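Cobalamin biosynthesis protein CobN (Mycobacterium tuberculosis, PDB 7C6O) is the large, catalytic subunit of cobaltochelatase, the enzyme that inserts cobalt into the corrin ring during cobalamin biosynthesis. Local coordinates at residues A903-R908 with R960-L965; I919-M924 with V952-D957. All blocks are in the same frame, centred on the assembly; numbering follows the deposited sequence.

Interaction 1: A903-R908 with R960-L965; sequences ALLGVR and RLVADL
Leu905 O accepts a hydrogen bond from Arg933 NH1 and also touches the methyl Val962 CG1, 3.7 Å away. This carbonyl belongs to the end of helix 896-905, which closes in a Schellman motif. The evidence is the positive phi of Gly906 (85°), the bond from Val907 N back to Leu902 O, and a weak one from Gly906 N to Ala903 O, 3.1 Å long. At that phi a beta carbon would collide with the preceding carbonyl oxygen, which accounts for glycine at the turn. The chain then enters strand 907-911. The CB atoms of Leu905 and Val907, on either side of the glycine, both leave the backbone in the direction of helix 949-963.

Val962 answers them with its two branches. Its CG2 reaches Leu905 CD2 at a looser 4.4 Å, and Val974 of helix 973-985 touches both Leu905 and Val962. No hydrogen bond joins the two segments; the contact is buried and apolar apart from the carbonyl. Val907 turns CG1 anti to its backbone N (chi1 177°), which leaves CG2 as the branch directed at the helix. There Val907 CG2 meets Val962 CG1 at 3.5 Å, closer than ordinary methyl packing.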
loop_
_atom_site.group_PDB
_atom_site.type_symbol
_atom_site.label_atom_id
_atom_site.label_comp_id
_atom_site.label_asym_id
_atom_site.label_seq_id
_atom_site.Cartn_x
_atom_site.Cartn_y
_atom_site.Cartn_z
ATOM N N ALA A 903 -18.967 -1.252 12.893
ATOM C CA ALA A 903 -19.857 -2.172 13.597
ATOM C C ALA A 903 -19.881 -1.887 15.093
ATOM O O ALA A 903 -20.944 -1.938 15.725
ATOM C CB ALA A 903 -19.437 -3.618 13.332
ATOM N N LEU A 904 -18.721 -1.590 15.683
ATOM C CA LEU A 904 -18.683 -1.282 17.110
ATOM C C LEU A 904 -19.478 -0.019 17.420
ATOM O O LEU A 904 -20.206 0.038 18.422
ATOM C CB LEU A 904 -17.234 -1.138 17.577
ATOM C CG LEU A 904 -16.414 -2.428 17.622
ATOM C CD1 LEU A 904 -14.929 -2.123 17.752
ATOM C CD2 LEU A 904 -16.887 -3.308 18.770
ATOM N N LEU A 905 -19.357 1.002 16.566
ATOM C CA LEU A 905 -20.123 2.232 16.727
ATOM C C LEU A 905 -21.609 2.036 16.460
ATOM O O LEU A 905 -22.418 2.859 16.899
ATOM C CB LEU A 905 -19.586 3.315 15.786
ATOM C CG LEU A 905 -18.134 3.754 15.976
ATOM C CD1 LEU A 905 -17.741 4.756 14.905
ATOM C CD2 LEU A 905 -17.935 4.341 17.361
ATOM N N GLY A 906 -21.985 0.979 15.745
ATOM C CA GLY A 906 -23.375 0.778 15.388
ATOM C C GLY A 906 -23.786 1.513 14.132
ATOM O O GLY A 906 -24.915 2.012 14.052
ATOM N N VAL A 907 -22.896 1.596 13.147
ATOM C CA VAL A 907 -23.137 2.322 11.906
ATOM C C VAL A 907 -22.909 1.370 10.743
ATOM O O VAL A 907 -21.888 0.675 10.692
ATOM C CB VAL A 907 -22.225 3.556 11.785
ATOM C CG1 VAL A 907 -22.440 4.253 10.449
ATOM C CG2 VAL A 907 -22.483 4.507 12.928
ATOM N N ARG A 908 -23.855 1.346 9.814
ATOM C CA ARG A 908 -23.796 0.510 8.626
ATOM C C ARG A 908 -23.342 1.327 7.423
ATOM O O ARG A 908 -23.740 2.490 7.277
ATOM C CB ARG A 908 -25.169 -0.100 8.336
ATOM C CG ARG A 908 -25.147 -1.292 7.399
ATOM C CD ARG A 908 -26.556 -1.699 7.001
ATOM N NE ARG A 908 -27.469 -1.674 8.139
ATOM C CZ ARG A 908 -27.672 -2.697 8.960
ATOM N NH1 ARG A 908 -27.025 -3.840 8.774
ATOM N NH2 ARG A 908 -28.523 -2.579 9.971
ATOM N N ARG A 960 -18.826 11.180 14.865
ATOM C CA ARG A 960 -19.633 12.371 15.105
ATOM C C ARG A 960 -21.116 12.087 14.912
ATOM O O ARG A 960 -21.953 12.661 15.619
ATOM C CB ARG A 960 -19.170 13.506 14.192
ATOM C CG ARG A 960 -17.843 14.117 14.615
ATOM C CD ARG A 960 -17.410 15.245 13.690
ATOM N NE ARG A 960 -16.859 14.738 12.438
ATOM C CZ ARG A 960 -17.502 14.749 11.276
ATOM N NH1 ARG A 960 -18.726 15.253 11.196
ATOM N NH2 ARG A 960 -16.915 14.261 10.194
ATOM N N LEU A 961 -21.455 11.204 13.971
ATOM C CA LEU A 961 -22.843 10.800 13.772
ATOM C C LEU A 961 -23.444 10.256 15.064
ATOM O O LEU A 961 -24.465 10.754 15.550
ATOM C CB LEU A 961 -22.919 9.752 12.659
ATOM C CG LEU A 961 -24.122 9.696 11.713
ATOM C CD1 LEU A 961 -24.018 8.469 10.817
ATOM C CD2 LEU A 961 -25.451 9.702 12.457
ATOM N N VAL A 962 -22.813 9.229 15.641
ATOM C CA VAL A 962 -23.377 8.584 16.821
ATOM C C VAL A 962 -23.157 9.390 18.092
ATOM O O VAL A 962 -23.924 9.234 19.051
ATOM C CB VAL A 962 -22.809 7.166 17.004
ATOM C CG1 VAL A 962 -23.186 6.299 15.825
ATOM C CG2 VAL A 962 -21.297 7.203 17.185
ATOM N N ALA A 963 -22.130 10.244 18.140
ATOM C CA ALA A 963 -21.950 11.092 19.313
ATOM C C ALA A 963 -23.104 12.074 19.465
ATOM O O ALA A 963 -23.422 12.494 20.583
ATOM C CB ALA A 963 -20.622 11.843 19.227
ATOM N N ASP A 964 -23.756 12.429 18.360
ATOM C CA ASP A 964 -24.804 13.437 18.371
ATOM C C ASP A 964 -26.199 12.857 18.562
ATOM O O ASP A 964 -27.141 13.622 18.795
ATOM C CB ASP A 964 -24.762 14.246 17.070
ATOM C CG ASP A 964 -25.080 15.708 17.289
ATOM O OD1 ASP A 964 -24.350 16.361 18.065
ATOM O OD2 ASP A 964 -26.053 16.205 16.683
ATOM N N LEU A 965 -26.359 11.538 18.472
ATOM C CA LEU A 965 -27.666 10.926 18.667
ATOM C C LEU A 965 -28.089 11.046 20.125
ATOM O O LEU A 965 -27.319 10.724 21.034
ATOM C CB LEU A 965 -27.634 9.458 18.245
ATOM C CG LEU A 965 -27.323 9.166 16.775
ATOM C CD1 LEU A 965 -27.192 7.666 16.538
ATOM C CD2 LEU A 965 -28.386 9.762 15.868
#

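Interaction 2: I919-M924 with V952-D957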
loop_
_atom_site.group_PDB
_atom_site.type_symbol
_atom_site.label_atom_id
_atom_site.label_comp_id
_atom_site.label_asym_id
_atom_site.label_seq_id
_atom_site.Cartn_x
_atom_site.Cartn_y
_atom_site.Cartn_z
ATOM N N ILE A 919 -21.041 5.228 -0.313
ATOM C CA ILE A 919 -21.528 6.574 -0.593
ATOM C C ILE A 919 -22.158 7.248 0.614
ATOM O O ILE A 919 -22.353 8.472 0.581
ATOM C CB ILE A 919 -22.524 6.574 -1.773
ATOM C CG1 ILE A 919 -23.746 5.717 -1.437
ATOM C CG2 ILE A 919 -21.850 6.068 -3.040
ATOM C CD1 ILE A 919 -24.796 5.701 -2.525
ATOM N N ASP A 920 -22.479 6.515 1.677
ATOM C CA ASP A 920 -23.122 7.117 2.839
ATOM C C ASP A 920 -22.969 6.183 4.034
ATOM O O ASP A 920 -22.370 5.107 3.941
ATOM C CB ASP A 920 -24.598 7.417 2.556
ATOM C CG ASP A 920 -25.080 8.676 3.249
ATOM O OD1 ASP A 920 -24.466 9.074 4.261
ATOM O OD2 ASP A 920 -26.074 9.268 2.782
ATOM N N LEU A 921 -23.518 6.617 5.168
ATOM C CA LEU A 921 -23.565 5.836 6.394
ATOM C C LEU A 921 -24.987 5.860 6.936
ATOM O O LEU A 921 -25.731 6.821 6.720
ATOM C CB LEU A 921 -22.604 6.382 7.458
ATOM C CG LEU A 921 -21.116 6.445 7.117
ATOM C CD1 LEU A 921 -20.382 7.293 8.145
ATOM C CD2 LEU A 921 -20.525 5.045 7.056
ATOM N N ALA A 922 -25.352 4.800 7.648
ATOM C CA ALA A 922 -26.687 4.692 8.219
ATOM C C ALA A 922 -26.602 4.124 9.629
ATOM O O ALA A 922 -26.274 2.944 9.805
ATOM C CB ALA A 922 -27.583 3.818 7.341
ATOM N N PRO A 923 -26.882 4.924 10.656
ATOM C CA PRO A 923 -26.813 4.405 12.026
ATOM C C PRO A 923 -27.904 3.381 12.289
ATOM O O PRO A 923 -29.062 3.566 11.907
ATOM C CB PRO A 923 -27.004 5.659 12.889
ATOM C CG PRO A 923 -27.769 6.595 12.014
ATOM C CD PRO A 923 -27.268 6.344 10.618
ATOM N N MET A 924 -27.519 2.286 12.936
ATOM C CA MET A 924 -28.489 1.309 13.404
ATOM C C MET A 924 -29.068 1.768 14.734
ATOM O O MET A 924 -28.365 2.353 15.563
ATOM C CB MET A 924 -27.843 -0.066 13.565
ATOM C CG MET A 924 -26.891 -0.449 12.452
ATOM S SD MET A 924 -26.071 -2.017 12.798
ATOM C CE MET A 924 -24.535 -1.793 11.912
ATOM N N VAL A 952 -10.709 7.773 6.256
ATOM C CA VAL A 952 -10.452 8.607 7.431
ATOM C C VAL A 952 -11.635 9.532 7.682
ATOM O O VAL A 952 -12.127 9.659 8.810
ATOM C CB VAL A 952 -9.147 9.403 7.247
ATOM C CG1 VAL A 952 -8.980 10.422 8.367
ATOM C CG2 VAL A 952 -7.950 8.461 7.192
ATOM N N THR A 953 -12.111 10.190 6.624
ATOM C CA THR A 953 -13.292 11.035 6.750
ATOM C C THR A 953 -14.524 10.207 7.091
ATOM O O THR A 953 -15.358 10.629 7.900
ATOM C CB THR A 953 -13.509 11.816 5.455
ATOM O OG1 THR A 953 -12.314 12.534 5.122
ATOM C CG2 THR A 953 -14.646 12.801 5.618
ATOM N N MET A 954 -14.647 9.020 6.492
ATOM C CA MET A 954 -15.797 8.159 6.757
ATOM C C MET A 954 -15.867 7.762 8.228
ATOM O O MET A 954 -16.935 7.821 8.848
ATOM C CB MET A 954 -15.728 6.916 5.870
ATOM C CG MET A 954 -16.840 5.906 6.130
ATOM S SD MET A 954 -16.468 4.272 5.463
ATOM C CE MET A 954 -16.163 4.647 3.741
ATOM N N LEU A 955 -14.737 7.346 8.804
ATOM C CA LEU A 955 -14.742 6.942 10.206
ATOM C C LEU A 955 -14.993 8.133 11.122
ATOM O O LEU A 955 -15.701 8.013 12.129
ATOM C CB LEU A 955 -13.427 6.250 10.565
ATOM C CG LEU A 955 -13.170 4.904 9.883
ATOM C CD1 LEU A 955 -11.837 4.331 10.330
ATOM C CD2 LEU A 955 -14.300 3.923 10.172
ATOM N N ASP A 956 -14.424 9.292 10.790
ATOM C CA ASP A 956 -14.691 10.489 11.580
ATOM C C ASP A 956 -16.164 10.877 11.506
ATOM O O ASP A 956 -16.765 11.252 12.520
ATOM C CB ASP A 956 -13.802 11.639 11.108
ATOM C CG ASP A 956 -13.937 12.874 11.981
ATOM O OD1 ASP A 956 -13.848 12.741 13.219
ATOM O OD2 ASP A 956 -14.117 13.980 11.429
ATOM N N ASP A 957 -16.763 10.781 10.315
ATOM C CA ASP A 957 -18.191 11.059 10.176
ATOM C C ASP A 957 -19.028 10.129 11.047
ATOM O O ASP A 957 -20.037 10.549 11.625
ATOM C CB ASP A 957 -18.620 10.929 8.714
ATOM C CG ASP A 957 -18.143 12.082 7.854
ATOM O OD1 ASP A 957 -17.672 13.099 8.408
ATOM O OD2 ASP A 957 -18.239 11.967 6.613
#
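Leu921 meets Met954 and Asp957, one helical turn apart, through the two methyls of a single side chain. Its CB leaves strand 918-923 in the direction of helix 949-963. CG stands anti to the carbonyl carbon (chi1 -59°), and from there the branches part. Leu921 CD1 lies 3.6 Å from the backbone oxygen Met954 O. The same methyl also reaches Asp957 CB, 4.1 Å from Leu921 CD1, where the two side chains run at about a right angle. CD2 takes the other direction and meets the Met954 side chain at its second methylene, CG, next to the sulfur, Leu921 CD2 to Met954 CG being 3.9 Å.

Asp957 offers only its methylene here; its carboxylate is engaged through OD1 by salt bridges to Arg960 and Arg1036. No hydrogen bond crosses between the segments. Just before Leu921 the strand carries a classic beta bulge, in which Ile919 and Asp920 together pair with the single residue Val910 of the neighbouring strand. Leu921 N donates to Asp920 OD1 at 2.8 Å, with an N-H...O angle of 150° and the donor 28° out of the carboxylate plane.

Leu921 thus fastens strand 918-923 of the hairpin to helix 949-963, whose Met954 and Leu955 also pack against Leu902 of helix 896-905.

Both interactions join helix 949-963 to the antiparallel pair of strands 907-911 and 918-923, with interaction 1 adding the end of helix 896-905. They lie about 8 Å apart between centres, and segments 919-924 and 952-957 both fall within the chain between 908 and 960. Segments 903-908 and 919-924 are joined by probable backbone hydrogen bonds, Arg908 O to Ala922 N in the strands and Gly906 O to Met924 N just beyond them, both 2.8 Å, while Val907 CG1 packs on Leu921 CB at 3.7 Å. Interaction 1 is wholly buried, its side chains aliphatic. Interaction 2 is a surface contact of partly exposed residues, where Asp957 adds a methylene while Arg960 and Arg1036 hold its carboxylate.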